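PDB 3I4G: SusD-like carbohydrate binding protein BF1063 from Bacteroides fragilis NCTC 9343, which probably binds carbohydrate at the outer membrane of the bacterium. Local coordinates for residues A[61-67]-A[278-284]; A[320-326]-A[359-364]. Residues are numbered along the deposited sequence.

How the contacts relate
Both contacts are two-stranded antiparallel sheets of very short strands, with centres about 11 Å apart. Contact 1 joins segments 61-67 and 278-284, whose nearest ends are 211 residues apart in sequence; contact 2 follows it along the chain and joins 320-326 to 359-364, whose nearest ends are only 33 residues apart. The segment 278-284 packs against contact 2: Pro283 O lies 3.4 Å from Phe360 CD2, Pro283 CG is 3.7 Å from Ile323 CG2, and Ser279 OG is 3.5 Å from Met361 CE. A bound EPE molecule, probably from the crystallisation liquor, lies about 3 Å from the Arg66 side chain in contact 1, between nearest atoms; it may mark a pocket but does not identify a sugar site.

Contact 1. Residues A[61-67]-A[278-284]; sequences DNAFDRR and WSLVNPA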
ATOM      1  N   ASP A  61       6.001  -3.750 -10.056  1.00  7.59           N
ATOM      2  CA  ASP A  61       7.163  -4.591 -10.283  1.00  8.80           C
ATOM      3  C   ASP A  61       7.512  -5.513  -9.098  1.00  8.55           C
ATOM      4  O   ASP A  61       8.373  -6.362  -9.250  1.00  9.19           O
ATOM      5  CB  ASP A  61       8.385  -3.748 -10.739  1.00  8.89           C
ATOM      6  CG  ASP A  61       8.709  -2.575  -9.843  1.00  8.41           C
ATOM      7  OD1 ASP A  61       7.845  -2.132  -9.039  1.00  9.57           O
ATOM      8  OD2 ASP A  61       9.816  -2.026  -9.985  1.00  9.71           O
ATOM      9  N   ASN A  62       6.841  -5.353  -7.974  1.00  8.35           N
ATOM     10  CA  ASN A  62       7.086  -6.170  -6.801  1.00  8.39           C
ATOM     11  C   ASN A  62       6.357  -7.489  -6.756  1.00  8.09           C
ATOM     12  O   ASN A  62       6.785  -8.387  -6.012  1.00  9.21           O
ATOM     13  CB  ASN A  62       6.698  -5.405  -5.510  1.00  8.11           C
ATOM     14  CG  ASN A  62       7.677  -4.339  -5.088  1.00  7.71           C
ATOM     15  OD1 ASN A  62       8.780  -4.241  -5.617  1.00  8.86           O
ATOM     16  ND2 ASN A  62       7.298  -3.586  -4.067  1.00  9.31           N
ATOM     17  N   ALA A  63       5.258  -7.653  -7.496  1.00  7.84           N
ATOM     18  CA  ALA A  63       4.406  -8.807  -7.257  1.00  7.46           C
ATOM     19  C   ALA A  63       3.520  -9.088  -8.450  1.00  9.17           C
ATOM     20  O   ALA A  63       3.545  -8.375  -9.448  1.00 10.52           O
ATOM     21  CB  ALA A  63       3.581  -8.602  -5.985  1.00  9.16           C
ATOM     22  N   PHE A  64       2.758 -10.154  -8.321  1.00  9.51           N
ATOM     23  CA  PHE A  64       1.896 -10.680  -9.373  1.00  9.50           C
ATOM     24  C   PHE A  64       0.624 -11.202  -8.734  1.00 10.04           C
ATOM     25  O   PHE A  64       0.616 -11.653  -7.596  1.00 10.69           O
ATOM     26  CB  PHE A  64       2.640 -11.784 -10.095  1.00  8.92           C
ATOM     27  CG  PHE A  64       1.895 -12.429 -11.250  1.00  8.90           C
ATOM     28  CD1 PHE A  64       1.777 -11.742 -12.444  1.00  9.06           C
ATOM     29  CD2 PHE A  64       1.452 -13.731 -11.199  1.00  9.28           C
ATOM     30  CE1 PHE A  64       1.132 -12.320 -13.560  1.00  9.94           C
ATOM     31  CE2 PHE A  64       0.835 -14.310 -12.294  1.00  9.84           C
ATOM     32  CZ  PHE A  64       0.673 -13.604 -13.483  1.00 10.02           C
ATOM     33  N   ASP A  65      -0.459 -11.149  -9.495  1.00  9.10           N
ATOM     34  CA  ASP A  65      -1.753 -11.653  -9.054  1.00  9.94           C
ATOM     35  C   ASP A  65      -1.900 -13.101  -9.499  1.00  8.74           C
ATOM     36  O   ASP A  65      -1.773 -13.375 -10.682  1.00  8.53           O
ATOM     37  CB  ASP A  65      -2.859 -10.792  -9.672  1.00  9.43           C
ATOM     38  CG  ASP A  65      -4.174 -10.987  -9.019  1.00 11.69           C
ATOM     39  OD1 ASP A  65      -4.778 -12.034  -9.216  1.00 11.18           O
ATOM     40  OD2 ASP A  65      -4.646 -10.111  -8.274  1.00 11.02           O
ATOM     41  N   ARG A  66      -2.162 -14.020  -8.570  1.00  8.00           N
ATOM     42  CA  ARG A  66      -2.282 -15.451  -8.935  1.00  8.24           C
ATOM     43  C   ARG A  66      -3.331 -15.651 -10.006  1.00  8.98           C
ATOM     44  O   ARG A  66      -3.273 -16.645 -10.706  1.00  9.62           O
ATOM     45  CB  ARG A  66      -2.637 -16.296  -7.710  1.00  9.63           C
ATOM     46  CG  ARG A  66      -2.387 -17.808  -7.865  1.00 10.05           C
ATOM     47  CD  ARG A  66      -3.380 -18.684  -7.077  1.00 10.79           C
ATOM     48  NE  ARG A  66      -4.685 -18.538  -7.687  1.00 11.16           N
ATOM     49  CZ  ARG A  66      -5.739 -17.972  -7.151  1.00 12.25           C
ATOM     50  NH1 ARG A  66      -5.800 -17.656  -5.860  1.00 12.48           N
ATOM     51  NH2 ARG A  66      -6.812 -17.808  -7.914  1.00 13.91           N
ATOM     52  N   ARG A  67      -4.359 -14.792 -10.062  1.00  7.98           N
ATOM     53  CA  ARG A  67      -5.421 -14.957 -11.072  1.00  9.35           C
ATOM     54  C   ARG A  67      -4.877 -14.759 -12.492  1.00  8.88           C
ATOM     55  O   ARG A  67      -5.539 -15.162 -13.452  1.00 11.14           O
ATOM     56  CB  ARG A  67      -6.613 -14.035 -10.801  1.00  8.05           C
ATOM     57  CG  ARG A  67      -7.280 -14.382  -9.472  1.00  9.54           C
ATOM     58  CD  ARG A  67      -8.269 -13.383  -8.958  1.00  9.60           C
ATOM     59  NE  ARG A  67      -7.608 -12.132  -8.636  1.00 10.56           N
ATOM     60  CZ  ARG A  67      -8.171 -11.108  -8.029  1.00 10.71           C
ATOM     61  NH1 ARG A  67      -9.458 -11.131  -7.703  1.00 10.13           N
ATOM     62  NH2 ARG A  67      -7.448 -10.039  -7.764  1.00 10.41           N
ATOM     63  N   TRP A 278      -5.368 -19.467  -0.235  1.00  8.39           N
ATOM     64  CA  TRP A 278      -5.514 -19.554  -1.682  1.00  9.42           C
ATOM     65  C   TRP A 278      -4.331 -18.980  -2.479  1.00 10.25           C
ATOM     66  O   TRP A 278      -4.378 -18.954  -3.715  1.00  9.70           O
ATOM     67  CB  TRP A 278      -6.822 -18.872  -2.102  1.00  9.16           C
ATOM     68  CG  TRP A 278      -8.061 -19.494  -1.502  1.00  9.32           C
ATOM     69  CD1 TRP A 278      -8.227 -20.801  -1.122  1.00 11.77           C
ATOM     70  CD2 TRP A 278      -9.314 -18.849  -1.296  1.00  9.78           C
ATOM     71  NE1 TRP A 278      -9.519 -20.997  -0.668  1.00 11.96           N
ATOM     72  CE2 TRP A 278     -10.201 -19.813  -0.753  1.00 11.27           C
ATOM     73  CE3 TRP A 278      -9.761 -17.536  -1.474  1.00 10.20           C
ATOM     74  CZ2 TRP A 278     -11.536 -19.501  -0.425  1.00 11.64           C
ATOM     75  CZ3 TRP A 278     -11.082 -17.242  -1.150  1.00 12.02           C
ATOM     76  CH2 TRP A 278     -11.925 -18.196  -0.600  1.00 11.62           C
ATOM     77  N   SER A 279      -3.290 -18.491  -1.805  1.00  9.36           N
ATOM     78  CA  SER A 279      -2.058 -18.024  -2.470  1.00  8.47           C
ATOM     79  C   SER A 279      -2.303 -16.950  -3.504  1.00  9.25           C
ATOM     80  O   SER A 279      -1.688 -16.945  -4.561  1.00  9.87           O
ATOM     81  CB  SER A 279      -1.293 -19.193  -3.123  1.00  8.65           C
ATOM     82  OG  SER A 279      -0.990 -20.218  -2.177  1.00  9.17           O
ATOM     83  N   LEU A 280      -3.178 -15.993  -3.223  1.00  9.61           N
ATOM     84  CA  LEU A 280      -3.464 -14.955  -4.246  1.00  9.54           C
ATOM     85  C   LEU A 280      -2.312 -13.968  -4.432  1.00 10.48           C
ATOM     86  O   LEU A 280      -2.083 -13.504  -5.534  1.00 10.66           O
ATOM     87  CB  LEU A 280      -4.763 -14.221  -3.911  1.00  9.92           C
ATOM     88  CG  LEU A 280      -5.230 -13.203  -4.964  1.00 11.59           C
ATOM     89  CD1 LEU A 280      -5.360 -13.832  -6.337  1.00 13.32           C
ATOM     90  CD2 LEU A 280      -6.543 -12.526  -4.579  1.00 12.70           C
ATOM     91  N   VAL A 281      -1.618 -13.612  -3.339  1.00 10.50           N
ATOM     92  CA  VAL A 281      -0.520 -12.605  -3.329  1.00 10.82           C
ATOM     93  C   VAL A 281       0.829 -13.250  -3.594  1.00 11.51           C
ATOM     94  O   VAL A 281       1.268 -14.065  -2.815  1.00 11.76           O
ATOM     95  CB  VAL A 281      -0.481 -11.849  -1.989  1.00 13.50           C
ATOM     96  CG1 VAL A 281       0.619 -10.799  -2.030  1.00 16.26           C
ATOM     97  CG2 VAL A 281      -1.835 -11.249  -1.703  1.00 12.96           C
ATOM     98  N   ASN A 282       1.477 -12.947  -4.737  1.00 11.17           N
ATOM     99  CA  ASN A 282       2.717 -13.616  -5.158  1.00  9.73           C
ATOM    100  C   ASN A 282       3.873 -12.645  -5.467  1.00  8.60           C
ATOM    101  O   ASN A 282       3.922 -12.056  -6.553  1.00  9.06           O
ATOM    102  CB  ASN A 282       2.439 -14.442  -6.440  1.00  9.52           C
ATOM    103  CG  ASN A 282       1.335 -15.497  -6.341  1.00  9.22           C
ATOM    104  OD1 ASN A 282       0.899 -15.986  -7.375  1.00  9.24           O
ATOM    105  ND2 ASN A 282       0.951 -15.930  -5.129  1.00 11.02           N
ATOM    106  N   PRO A 283       4.804 -12.439  -4.524  1.00  8.07           N
ATOM    107  CA  PRO A 283       5.964 -11.588  -4.812  1.00  7.05           C
ATOM    108  C   PRO A 283       6.739 -12.066  -6.017  1.00  8.12           C
ATOM    109  O   PRO A 283       6.782 -13.245  -6.303  1.00  8.92           O
ATOM    110  CB  PRO A 283       6.794 -11.688  -3.524  1.00  9.21           C
ATOM    111  CG  PRO A 283       5.781 -12.034  -2.445  1.00  8.89           C
ATOM    112  CD  PRO A 283       4.789 -12.930  -3.148  1.00  8.14           C
ATOM    113  N   ALA A 284       7.339 -11.129  -6.727  1.00  8.90           N
ATOM    114  CA  ALA A 284       8.096 -11.399  -7.928  1.00  8.99           C
ATOM    115  C   ALA A 284       9.601 -11.376  -7.733  1.00  8.43           C
ATOM    116  O   ALA A 284      10.133 -10.790  -6.783  1.00  8.71           O
ATOM    117  CB  ALA A 284       7.752 -10.352  -8.992  1.00 10.21           C
TER
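Asp61 turns its side chain away from 278-284 to a salt bridge with Arg454, and Asn62 sends its amide to Arg445 and Glu57. Pairing begins at Asn62 O, which accepts from Ala284 N (2.9 Å) just before helix 285-288. Ala63 pairs with Pro283, CA to CA 4.0 Å, their side chains diverging; the small methyl is compatible with so close an approach, and at this non-hydrogen-bonded site proline's missing NH costs nothing. Phe64, its ring meeting Phe74, forms the hydrogen-bonded pair with Asn282: Phe64 N to Asn282 O 2.8 Å, Asn282 N to Phe64 O 3.3 Å. Asn282 ND2 also holds the preceding backbone, at Ser279 O (2.9 Å) and Val281 O (3.0 Å). Asp65 and Val281, a non-hydrogen-bonded pair (CA to CA 5.9 Å), share a face; Asp65 OD1 accepts from Arg67 N (2.9 Å), an Asx turn, and OD2 bridges to Arg67 NH2 (2.8 Å). Arg66 N bonds to Leu280 O (3.1 Å), and its long side chain takes NH1 to Trp278 O (2.9 Å) and NH2 to the EPE sulfonate. Leu280 lays CD1 over the Arg66 guanidinium and CD2 over that of Arg67. This minimal antiparallel sheet, three residues a strand, ties the early SusD-family chain to its later half.

Contact 2. Residues A[320-326]-A[359-364]; sequences DYTIYYN and GFMMRK
Tyr324, Arg363 and Met361, a selenomethionine, dominate this contact, where a helix runs straight into a two-stranded antiparallel sheet of the SusD-family region. Helix 317-322 ends at Thr322, and Ile323 (-133°/161°) starts strand 323-325, antiparallel to 360-362 with axes 4.5 Å apart at 147°. Tyr324 and Met361 are the hydrogen-bonded pair, CA to CA 5.2 Å, Tyr324 N to Met361 O and Met361 N to Tyr324 O both 2.9 Å. Tyrosine (chi1 p, chi2 -87°) suits its place twice: its face covers Met361 CB, a CH-pi contact 3.5 Å from the centroid, and a water joins Tyr324 OH (2.7 Å) to Met362 O (2.8 Å). Met361 (mmm) leads its end away. Ile323 and Met362 form a non-hydrogen-bonded pair, CA to CA 4.5 Å. Thr322 O accepts from Arg363 N (2.8 Å) and Lys364 N (3.2 Å). Arg363 (t, t, m, -88°) bends at chi3, giving NE a weak bond to Asp320 O (2.8 Å); its length also lets NH2 reach a water (2.8 Å) on Asp320 OD1 and Ile323 O, and NH1 reach Glu368. At Gly359 (99°/-9°) a CB would jam against the preceding carbonyl O. The sheet packs against strand 281-283, Ile323 and Phe360 on Pro283, Met362 on Val281.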
ATOM      1  N   ASP A 320      13.616 -11.850   4.392  1.00  7.54           N
ATOM      2  CA  ASP A 320      12.918 -12.923   5.088  1.00  7.62           C
ATOM      3  C   ASP A 320      11.762 -12.396   5.927  1.00  8.39           C
ATOM      4  O   ASP A 320      10.796 -13.136   6.140  1.00  9.66           O
ATOM      5  CB  ASP A 320      13.908 -13.750   5.961  1.00  8.47           C
ATOM      6  CG  ASP A 320      14.721 -14.755   5.168  1.00 10.69           C
ATOM      7  OD1 ASP A 320      14.162 -15.322   4.192  1.00 10.02           O
ATOM      8  OD2 ASP A 320      15.901 -15.012   5.562  1.00 11.87           O
ATOM      9  N   TYR A 321      11.806 -11.157   6.408  1.00  7.36           N
ATOM     10  CA  TYR A 321      10.637 -10.646   7.143  1.00  7.84           C
ATOM     11  C   TYR A 321       9.409 -10.452   6.247  1.00  8.05           C
ATOM     12  O   TYR A 321       8.292 -10.532   6.704  1.00  8.30           O
ATOM     13  CB  TYR A 321      10.900  -9.300   7.809  1.00  8.49           C
ATOM     14  CG  TYR A 321      11.987  -9.287   8.873  1.00  8.82           C
ATOM     15  CD1 TYR A 321      12.264 -10.392   9.632  1.00  8.44           C
ATOM     16  CD2 TYR A 321      12.665  -8.105   9.189  1.00  8.60           C
ATOM     17  CE1 TYR A 321      13.249 -10.365  10.635  1.00  8.00           C
ATOM     18  CE2 TYR A 321      13.649  -8.062  10.164  1.00  8.59           C
ATOM     19  CZ  TYR A 321      13.935  -9.193  10.877  1.00  9.06           C
ATOM     20  OH  TYR A 321      14.910  -9.202  11.877  1.00 10.23           O
ATOM     21  N   THR A 322       9.643 -10.203   4.970  1.00  8.18           N
ATOM     22  CA  THR A 322       8.575  -9.803   4.049  1.00  8.63           C
ATOM     23  C   THR A 322       8.051 -10.894   3.142  1.00  8.26           C
ATOM     24  O   THR A 322       6.826 -10.927   2.878  1.00  7.78           O
ATOM     25  CB  THR A 322       9.064  -8.616   3.224  1.00  8.33           C
ATOM     26  OG1 THR A 322       9.450  -7.560   4.140  1.00  8.88           O
ATOM     27  CG2 THR A 322       7.987  -8.068   2.305  1.00  9.45           C
ATOM     28  N   ILE A 323       8.929 -11.781   2.685  1.00  7.22           N
ATOM     29  CA  ILE A 323       8.544 -12.831   1.742  1.00  7.91           C
ATOM     30  C   ILE A 323       9.084 -14.165   2.169  1.00  8.77           C
ATOM     31  O   ILE A 323      10.037 -14.231   2.967  1.00  9.19           O
ATOM     32  CB  ILE A 323       9.034 -12.478   0.284  1.00  8.99           C
ATOM     33  CG1 ILE A 323      10.565 -12.488   0.167  1.00  9.57           C
ATOM     34  CG2 ILE A 323       8.472 -11.137  -0.134  1.00  9.44           C
ATOM     35  CD1 ILE A 323      11.092 -12.242  -1.264  1.00 10.34           C
ATOM     36  N   TYR A 324       8.505 -15.246   1.642  1.00  7.48           N
ATOM     37  CA  TYR A 324       9.066 -16.599   1.853  1.00  8.00           C
ATOM     38  C   TYR A 324       9.029 -17.337   0.511  1.00  9.36           C
ATOM     39  O   TYR A 324       8.511 -16.813  -0.507  1.00  8.21           O
ATOM     40  CB  TYR A 324       8.431 -17.340   3.050  1.00  7.77           C
ATOM     41  CG  TYR A 324       6.959 -17.652   2.982  1.00  7.75           C
ATOM     42  CD1 TYR A 324       6.034 -16.722   3.414  1.00  8.02           C
ATOM     43  CD2 TYR A 324       6.501 -18.899   2.601  1.00  7.88           C
ATOM     44  CE1 TYR A 324       4.696 -16.998   3.438  1.00  8.89           C
ATOM     45  CE2 TYR A 324       5.149 -19.186   2.597  1.00  8.07           C
ATOM     46  CZ  TYR A 324       4.264 -18.232   3.004  1.00  7.72           C
ATOM     47  OH  TYR A 324       2.918 -18.523   2.998  1.00  8.88           O
ATOM     48  N   TYR A 325       9.627 -18.525   0.503  1.00  8.23           N
ATOM     49  CA  TYR A 325      10.005 -19.246  -0.711  1.00  7.29           C
ATOM     50  C   TYR A 325      10.205 -20.710  -0.356  1.00  7.63           C
ATOM     51  O   TYR A 325      10.154 -21.080   0.824  1.00  8.58           O
ATOM     52  CB  TYR A 325      11.300 -18.640  -1.289  1.00  7.39           C
ATOM     53  CG  TYR A 325      12.292 -18.298  -0.192  1.00  7.68           C
ATOM     54  CD1 TYR A 325      13.081 -19.277   0.362  1.00  8.69           C
ATOM     55  CD2 TYR A 325      12.413 -17.008   0.305  1.00  8.56           C
ATOM     56  CE1 TYR A 325      13.922 -19.011   1.407  1.00  8.65           C
ATOM     57  CE2 TYR A 325      13.303 -16.732   1.369  1.00  9.05           C
ATOM     58  CZ  TYR A 325      14.058 -17.738   1.902  1.00  9.39           C
ATOM     59  OH  TYR A 325      14.903 -17.466   2.968  1.00 10.46           O
ATOM     60  N   ASN A 326      10.435 -21.544  -1.349  1.00  8.37           N
ATOM     61  CA  ASN A 326      10.626 -22.967  -1.140  1.00  7.40           C
ATOM     62  C   ASN A 326      11.711 -23.229  -0.124  1.00  8.78           C
ATOM     63  O   ASN A 326      12.812 -22.703  -0.244  1.00  9.31           O
ATOM     64  CB  ASN A 326      10.978 -23.648  -2.467  1.00  8.28           C
ATOM     65  CG  ASN A 326      10.956 -25.141  -2.372  1.00  8.58           C
ATOM     66  OD1 ASN A 326      10.052 -25.691  -1.736  1.00  8.66           O
ATOM     67  ND2 ASN A 326      11.887 -25.829  -3.042  1.00  9.09           N
ATOM     68  N   GLY A 359       6.499 -18.776  -6.967  1.00  9.46           N
ATOM     69  CA  GLY A 359       7.442 -19.474  -6.095  1.00  9.04           C
ATOM     70  C   GLY A 359       7.699 -18.697  -4.817  1.00  9.21           C
ATOM     71  O   GLY A 359       8.364 -19.215  -3.909  1.00 10.66           O
ATOM     72  N   PHE A 360       7.208 -17.461  -4.732  1.00  9.28           N
ATOM     73  CA  PHE A 360       7.294 -16.655  -3.510  1.00  7.86           C
ATOM     74  C   PHE A 360       5.897 -16.509  -2.930  1.00  8.50           C
ATOM     75  O   PHE A 360       4.872 -16.619  -3.632  1.00  8.32           O
ATOM     76  CB  PHE A 360       7.867 -15.273  -3.785  1.00  9.04           C
ATOM     77  CG  PHE A 360       9.296 -15.275  -4.281  1.00  8.13           C
ATOM     78  CD1 PHE A 360      10.324 -15.565  -3.406  1.00  9.00           C
ATOM     79  CD2 PHE A 360       9.612 -14.979  -5.606  1.00  7.18           C
ATOM     80  CE1 PHE A 360      11.641 -15.539  -3.826  1.00  8.98           C
ATOM     81  CE2 PHE A 360      10.930 -14.953  -6.022  1.00  8.23           C
ATOM     82  CZ  PHE A 360      11.926 -15.252  -5.156  1.00  8.60           C
HETATM   83  N   MSE A 361       5.885 -16.186  -1.651  1.00  7.35           N
HETATM   84  CA  MSE A 361       4.690 -15.844  -0.914  1.00  7.34           C
HETATM   85  C   MSE A 361       4.980 -14.664  -0.009  1.00  8.20           C
HETATM   86  O   MSE A 361       6.144 -14.361   0.274  1.00  7.88           O
HETATM   87  CB  MSE A 361       4.212 -17.030  -0.102  1.00  7.88           C
HETATM   88  CG  MSE A 361       3.751 -18.218  -0.923  1.00  8.07           C
HETATM   89 SE   MSE A 361       2.047 -17.791  -1.882  0.75 10.27          SE
HETATM   90  CE  MSE A 361       0.934 -17.897  -0.488  1.00 12.24           C
HETATM   91  N   MSE A 362       3.922 -14.003   0.466  1.00  7.98           N
HETATM   92  CA  MSE A 362       4.081 -12.889   1.399  1.00  8.28           C
HETATM   93  C   MSE A 362       4.054 -13.369   2.839  1.00  8.12           C
HETATM   94  O   MSE A 362       3.111 -13.992   3.284  1.00  8.82           O
HETATM   95  CB  MSE A 362       2.963 -11.843   1.196  1.00  9.52           C
HETATM   96  CG  MSE A 362       3.054 -10.657   2.147  1.00  9.27           C
HETATM   97 SE   MSE A 362       1.714  -9.303   1.724  0.75  7.38          SE
HETATM   98  CE  MSE A 362       0.258 -10.230   2.407  1.00 10.16           C
ATOM     99  N   ARG A 363       5.101 -13.033   3.583  1.00  7.57           N
ATOM    100  CA  ARG A 363       5.190 -13.298   5.033  1.00  8.56           C
ATOM    101  C   ARG A 363       4.608 -12.132   5.838  1.00  8.19           C
ATOM    102  O   ARG A 363       4.035 -12.335   6.919  1.00  8.63           O
ATOM    103  CB  ARG A 363       6.649 -13.540   5.452  1.00  8.20           C
ATOM    104  CG  ARG A 363       6.775 -14.120   6.846  1.00  9.34           C
ATOM    105  CD  ARG A 363       8.189 -14.221   7.350  1.00  8.14           C
ATOM    106  NE  ARG A 363       9.027 -15.212   6.677  1.00  8.90           N
ATOM    107  CZ  ARG A 363       9.113 -16.493   7.028  1.00  8.71           C
ATOM    108  NH1 ARG A 363       8.324 -17.004   7.962  1.00  8.01           N
ATOM    109  NH2 ARG A 363       9.949 -17.294   6.393  1.00  9.21           N
ATOM    110  N   LYS A 364       4.780 -10.911   5.352  1.00  8.17           N
ATOM    111  CA  LYS A 364       4.295  -9.705   6.031  1.00  6.96           C
ATOM    112  C   LYS A 364       2.806  -9.836   6.311  1.00  9.11           C
ATOM    113  O   LYS A 364       2.073 -10.380   5.495  1.00  8.95           O
ATOM    114  CB  LYS A 364       4.578  -8.477   5.196  1.00  8.48           C
ATOM    115  CG  LYS A 364       4.301  -7.147   5.884  1.00  8.23           C
ATOM    116  CD  LYS A 364       4.819  -5.950   5.090  1.00  8.28           C
ATOM    117  CE  LYS A 364       6.349  -5.737   5.256  1.00  9.60           C
ATOM    118  NZ  LYS A 364       6.882  -4.569   4.488  1.00  7.84           N
TER
HETATM  119  O   HOH W   1      11.481 -16.134   4.349  1.00  8.78           O
HETATM  120  O   HOH W   2       1.528 -16.219   2.926  1.00  9.35           O
HETATM  121  O   HOH W   3      10.584 -20.711  -4.092  1.00  9.78           O